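PDB 6IC9: PHD finger protein 3 from Homo sapiens, which reads the phosphorylated C-terminal domain of RNA polymerase II through its SPOC domain, the part crystallised here, and thereby regulates neuronal gene expression. Local coordinates for residues 56-59 and 60-64; 82-85 and 86-89. One frame throughout, in Å; residues are numbered along the deposited sequence.

Both contacts are local and lie at the starts of helices in the SPOC domain, on opposite sides of its centre, with about 20 Å between their nearest atoms. Contact 1 covers the first turns of helix 57-70, which packs on strands 104-107, 114-122 and 147-155 and also touches the bound peptide; it is partly buried. Contact 2 is a surface contact where strand 73-82 gives way to helix 85-101, with Asp87 as its buried member. The chemistry differs accordingly. In 56-64 backbone bonds dominate, joined by one amide-carboxylate bond on the outside, whereas in 82-89 threonine and aspartate side chains close the helix end and a water extends the polar network.

Contact 1 (56-59 and 60-64); sequences SPQT and VWDYV
Gln58 and Asp62 meet one turn apart on the N-terminal part of helix 57-70 of the SPOC domain, an i to i+4 side-chain pair. Gln58 NE2 donates to Asp62 OD2 at 2.6 Å; the oxygen lies in the amide plane, but the nitrogen approaches it from above the carboxylate plane, with the two planes 47° apart. Gln58 CG lies anti to the backbone N (chi1 -173°), and the chain then bends at chi2 (61°), which brings the amide back over the next turn. Beneath this pair, Asp62 N donates to Gln58 O at 2.9 Å, so the same two residues are joined through backbone and side chains. The next backbone bond, Tyr63 N to Thr59 O, is 3.0 Å long. Pro57 O accepts from the backbone Trp61 N at 2.9 Å, and the same oxygen lies 3.0 Å from Trp61 CD1, approaching the indole obliquely.

Ser56 occupies the N-cap position, and the bond from Val60 N to its O is weak. Farther out, Thr59 and Tyr63 each pack on an apolar side chain of the bound peptide, while Tyr63 OH bonds to Asp116 and Lys115. Val60 and Trp61 pack on Leu151 of strand 147-155, and Trp61 NE1 is hydrogen-bonded to Tyr104 OH.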
loop_
_atom_site.group_PDB
_atom_site.type_symbol
_atom_site.label_atom_id
_atom_site.label_comp_id
_atom_site.label_asym_id
_atom_site.label_seq_id
_atom_site.Cartn_x
_atom_site.Cartn_y
_atom_site.Cartn_z
ATOM N N SER A 56 -3.142 -4.119 12.486
ATOM C CA SER A 56 -2.327 -5.314 12.635
ATOM C C SER A 56 -2.231 -6.085 11.315
ATOM O O SER A 56 -3.220 -6.191 10.588
ATOM C CB SER A 56 -2.940 -6.181 13.723
ATOM O OG SER A 56 -2.698 -7.527 13.440
ATOM N N PRO A 57 -1.054 -6.598 10.957
ATOM C CA PRO A 57 -0.940 -7.342 9.689
ATOM C C PRO A 57 -1.844 -8.567 9.629
ATOM O O PRO A 57 -2.417 -8.848 8.581
ATOM C CB PRO A 57 0.548 -7.733 9.639
ATOM C CG PRO A 57 1.224 -6.600 10.420
ATOM C CD PRO A 57 0.261 -6.312 11.566
ATOM N N GLN A 58 -2.002 -9.286 10.731
ATOM C CA GLN A 58 -2.866 -10.460 10.694
ATOM C C GLN A 58 -4.319 -10.083 10.383
ATOM O O GLN A 58 -5.018 -10.826 9.682
ATOM C CB GLN A 58 -2.761 -11.219 12.014
ATOM C CG GLN A 58 -3.503 -12.552 12.008
ATOM C CD GLN A 58 -2.950 -13.487 10.943
ATOM O OE1 GLN A 58 -1.743 -13.760 10.913
ATOM N NE2 GLN A 58 -3.810 -13.965 10.055
ATOM N N THR A 59 -4.792 -8.928 10.883
ATOM C CA THR A 59 -6.149 -8.482 10.559
ATOM C C THR A 59 -6.296 -8.258 9.058
ATOM O O THR A 59 -7.289 -8.679 8.457
ATOM C CB THR A 59 -6.497 -7.212 11.345
ATOM O OG1 THR A 59 -6.381 -7.488 12.749
ATOM C CG2 THR A 59 -7.952 -6.767 11.061
ATOM N N VAL A 60 -5.313 -7.597 8.434
ATOM C CA VAL A 60 -5.338 -7.421 6.980
ATOM C C VAL A 60 -5.346 -8.769 6.265
ATOM O O VAL A 60 -6.086 -8.958 5.300
ATOM C CB VAL A 60 -4.144 -6.563 6.548
ATOM C CG1 VAL A 60 -4.031 -6.515 4.985
ATOM C CG2 VAL A 60 -4.400 -5.150 7.076
ATOM N N TRP A 61 -4.460 -9.701 6.665
ATOM C CA TRP A 61 -4.390 -10.962 5.908
ATOM C C TRP A 61 -5.639 -11.822 6.106
ATOM O O TRP A 61 -6.070 -12.486 5.169
ATOM C CB TRP A 61 -3.113 -11.743 6.270
ATOM C CG TRP A 61 -1.895 -10.903 5.893
ATOM C CD1 TRP A 61 -0.868 -10.545 6.705
ATOM C CD2 TRP A 61 -1.628 -10.290 4.617
ATOM N NE1 TRP A 61 0.028 -9.768 6.020
ATOM C CE2 TRP A 61 -0.424 -9.577 4.746
ATOM C CE3 TRP A 61 -2.313 -10.253 3.389
ATOM C CZ2 TRP A 61 0.140 -8.845 3.684
ATOM C CZ3 TRP A 61 -1.760 -9.538 2.325
ATOM C CH2 TRP A 61 -0.538 -8.839 2.486
ATOM N N ASP A 62 -6.252 -11.801 7.285
ATOM C CA ASP A 62 -7.553 -12.462 7.441
ATOM C C ASP A 62 -8.601 -11.846 6.513
ATOM O O ASP A 62 -9.337 -12.552 5.823
ATOM C CB ASP A 62 -8.023 -12.352 8.891
ATOM C CG ASP A 62 -7.184 -13.178 9.843
ATOM O OD1 ASP A 62 -7.325 -13.007 11.077
ATOM O OD2 ASP A 62 -6.355 -13.959 9.361
ATOM N N TYR A 63 -8.638 -10.504 6.442
ATOM C CA TYR A 63 -9.570 -9.813 5.566
ATOM C C TYR A 63 -9.298 -10.128 4.101
ATOM O O TYR A 63 -10.232 -10.336 3.303
ATOM C CB TYR A 63 -9.428 -8.310 5.851
ATOM C CG TYR A 63 -10.199 -7.412 4.963
ATOM C CD1 TYR A 63 -9.572 -6.322 4.351
ATOM C CD2 TYR A 63 -11.554 -7.626 4.728
ATOM C CE1 TYR A 63 -10.279 -5.441 3.529
ATOM C CE2 TYR A 63 -12.283 -6.736 3.900
ATOM C CZ TYR A 63 -11.641 -5.671 3.308
ATOM O OH TYR A 63 -12.346 -4.802 2.522
ATOM N N VAL A 64 -8.019 -10.144 3.711
ATOM C CA VAL A 64 -7.685 -10.410 2.319
ATOM C C VAL A 64 -8.161 -11.816 1.935
ATOM O O VAL A 64 -8.659 -12.042 0.822
ATOM C CB VAL A 64 -6.163 -10.244 2.087
ATOM C CG1 VAL A 64 -5.724 -10.945 0.782
ATOM C CG2 VAL A 64 -5.727 -8.739 2.070
#

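Contact 2 (82-85 and 86-89)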
loop_
_atom_site.group_PDB
_atom_site.type_symbol
_atom_site.label_atom_id
_atom_site.label_comp_id
_atom_site.label_asym_id
_atom_site.label_seq_id
_atom_site.Cartn_x
_atom_site.Cartn_y
_atom_site.Cartn_z
ATOM N N PRO A 82 10.436 7.098 -3.573
ATOM C CA PRO A 82 10.490 8.574 -3.373
ATOM C C PRO A 82 10.954 9.295 -4.639
ATOM O O PRO A 82 11.757 8.774 -5.416
ATOM C CB PRO A 82 11.512 8.724 -2.233
ATOM C CG PRO A 82 12.509 7.543 -2.486
ATOM C CD PRO A 82 11.563 6.404 -2.928
ATOM N N VAL A 83 10.461 10.530 -4.858
ATOM C CA VAL A 83 10.837 11.169 -6.115
ATOM C C VAL A 83 12.164 11.912 -5.994
ATOM O O VAL A 83 12.987 11.829 -6.907
ATOM C CB VAL A 83 9.715 12.076 -6.654
ATOM C CG1 VAL A 83 10.276 12.905 -7.846
ATOM C CG2 VAL A 83 8.551 11.175 -7.169
ATOM N N THR A 84 12.426 12.623 -4.883
ATOM C CA THR A 84 13.688 13.344 -4.699
ATOM C C THR A 84 14.398 12.837 -3.445
ATOM O O THR A 84 13.848 12.085 -2.638
ATOM C CB THR A 84 13.470 14.860 -4.544
ATOM O OG1 THR A 84 12.760 15.090 -3.324
ATOM C CG2 THR A 84 12.693 15.423 -5.696
ATOM N N GLU A 85 15.654 13.265 -3.267
ATOM C CA GLU A 85 16.371 12.952 -2.028
ATOM C C GLU A 85 15.612 13.439 -0.795
ATOM O O GLU A 85 15.613 12.789 0.261
ATOM C CB GLU A 85 17.777 13.568 -2.078
ATOM C CG GLU A 85 18.544 13.076 -3.302
ATOM C CD GLU A 85 19.844 13.818 -3.566
ATOM O OE1 GLU A 85 20.390 13.672 -4.690
ATOM O OE2 GLU A 85 20.319 14.528 -2.655
ATOM N N GLU A 86 14.994 14.609 -0.883
ATOM C CA GLU A 86 14.194 15.091 0.250
ATOM C C GLU A 86 13.017 14.158 0.536
ATOM O O GLU A 86 12.772 13.755 1.690
ATOM C CB GLU A 86 13.732 16.503 -0.083
ATOM C CG GLU A 86 12.753 17.169 0.791
ATOM C CD GLU A 86 12.396 18.507 0.123
ATOM O OE1 GLU A 86 11.405 18.583 -0.667
ATOM O OE2 GLU A 86 13.182 19.446 0.322
ATOM N N ASP A 87 12.323 13.734 -0.522
ATOM C CA ASP A 87 11.264 12.729 -0.347
ATOM C C ASP A 87 11.791 11.484 0.324
ATOM O O ASP A 87 11.109 10.888 1.156
ATOM C CB ASP A 87 10.674 12.360 -1.683
ATOM C CG ASP A 87 9.937 13.543 -2.329
ATOM O OD1 ASP A 87 9.137 14.222 -1.622
ATOM O OD2 ASP A 87 10.123 13.697 -3.561
ATOM N N GLN A 88 12.999 11.070 -0.025
ATOM C CA GLN A 88 13.530 9.815 0.511
ATOM C C GLN A 88 13.710 9.866 2.032
ATOM O O GLN A 88 13.471 8.875 2.723
ATOM C CB GLN A 88 14.844 9.479 -0.195
ATOM C CG GLN A 88 15.334 8.093 0.208
ATOM C CD GLN A 88 16.540 7.675 -0.582
ATOM O OE1 GLN A 88 16.591 6.569 -1.093
ATOM N NE2 GLN A 88 17.530 8.554 -0.665
ATOM N N ILE A 89 14.068 11.028 2.596
ATOM C CA ILE A 89 14.168 11.116 4.049
ATOM C C ILE A 89 12.815 10.819 4.709
ATOM O O ILE A 89 12.737 10.109 5.713
ATOM C CB ILE A 89 14.682 12.513 4.460
ATOM C CG1 ILE A 89 16.109 12.693 3.928
ATOM C CG2 ILE A 89 14.614 12.631 5.969
ATOM C CD1 ILE A 89 16.569 14.201 3.997
HETATM O O HOH W 1 11.733 17.601 -3.260
#
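A capping box closes the N-terminus of helix 85-101, with Thr84 as the N-cap residue and Asp87 as its partner three positions on. Each residue binds the other's backbone through its side chain. Asp87 N donates to Thr84 OG1 at 3.1 Å along a nearly straight path (172°), and Thr84 N returns a bond to Asp87 OD2 at 2.9 Å, bent to 142° and using the lone pair of OD2 that faces away from the other carboxylate oxygen. Thr84 OG1 sits between its own backbone N and carbonyl carbon (chi1 66°), a rotation that sets the hydroxyl off the open N-terminal end of the helix, where it accepts from Asp87 N.

The hydroxyl is also 3.0 Å from Asp87 OD2, at best a weak bond. A water 2.7 Å from Thr84 OG1 donates to Glu86 OE1 at 2.8 Å, linking the cap to the extended Glu86 side chain. The other carboxylate oxygen, Asp87 OD1, accepts from Val28 N of strand 25-35, so the buried aspartate joins the helix start to the sheet and has both oxygens engaged.

Backbone bonding begins with Gln88 N, which donates to Thr84 O at 2.9 Å; the following bond, from Ile89 N to Glu85 O, is weak. The Pro82 ring, for its part, lies across the root of Gln88, with Pro82 CG 3.8 Å from Gln88 CB and Pro82 CB against the Gln88 backbone. Val83 continues the packing toward strand 25-35, touching Val28 and Lys30. The carboxylate near the helix's first N-H groups would be expected to interact favourably with the helix dipole. Reciprocal side-chain-to-backbone bonding of this kind, between N-cap and N3 residues, is the hallmark of the capping box.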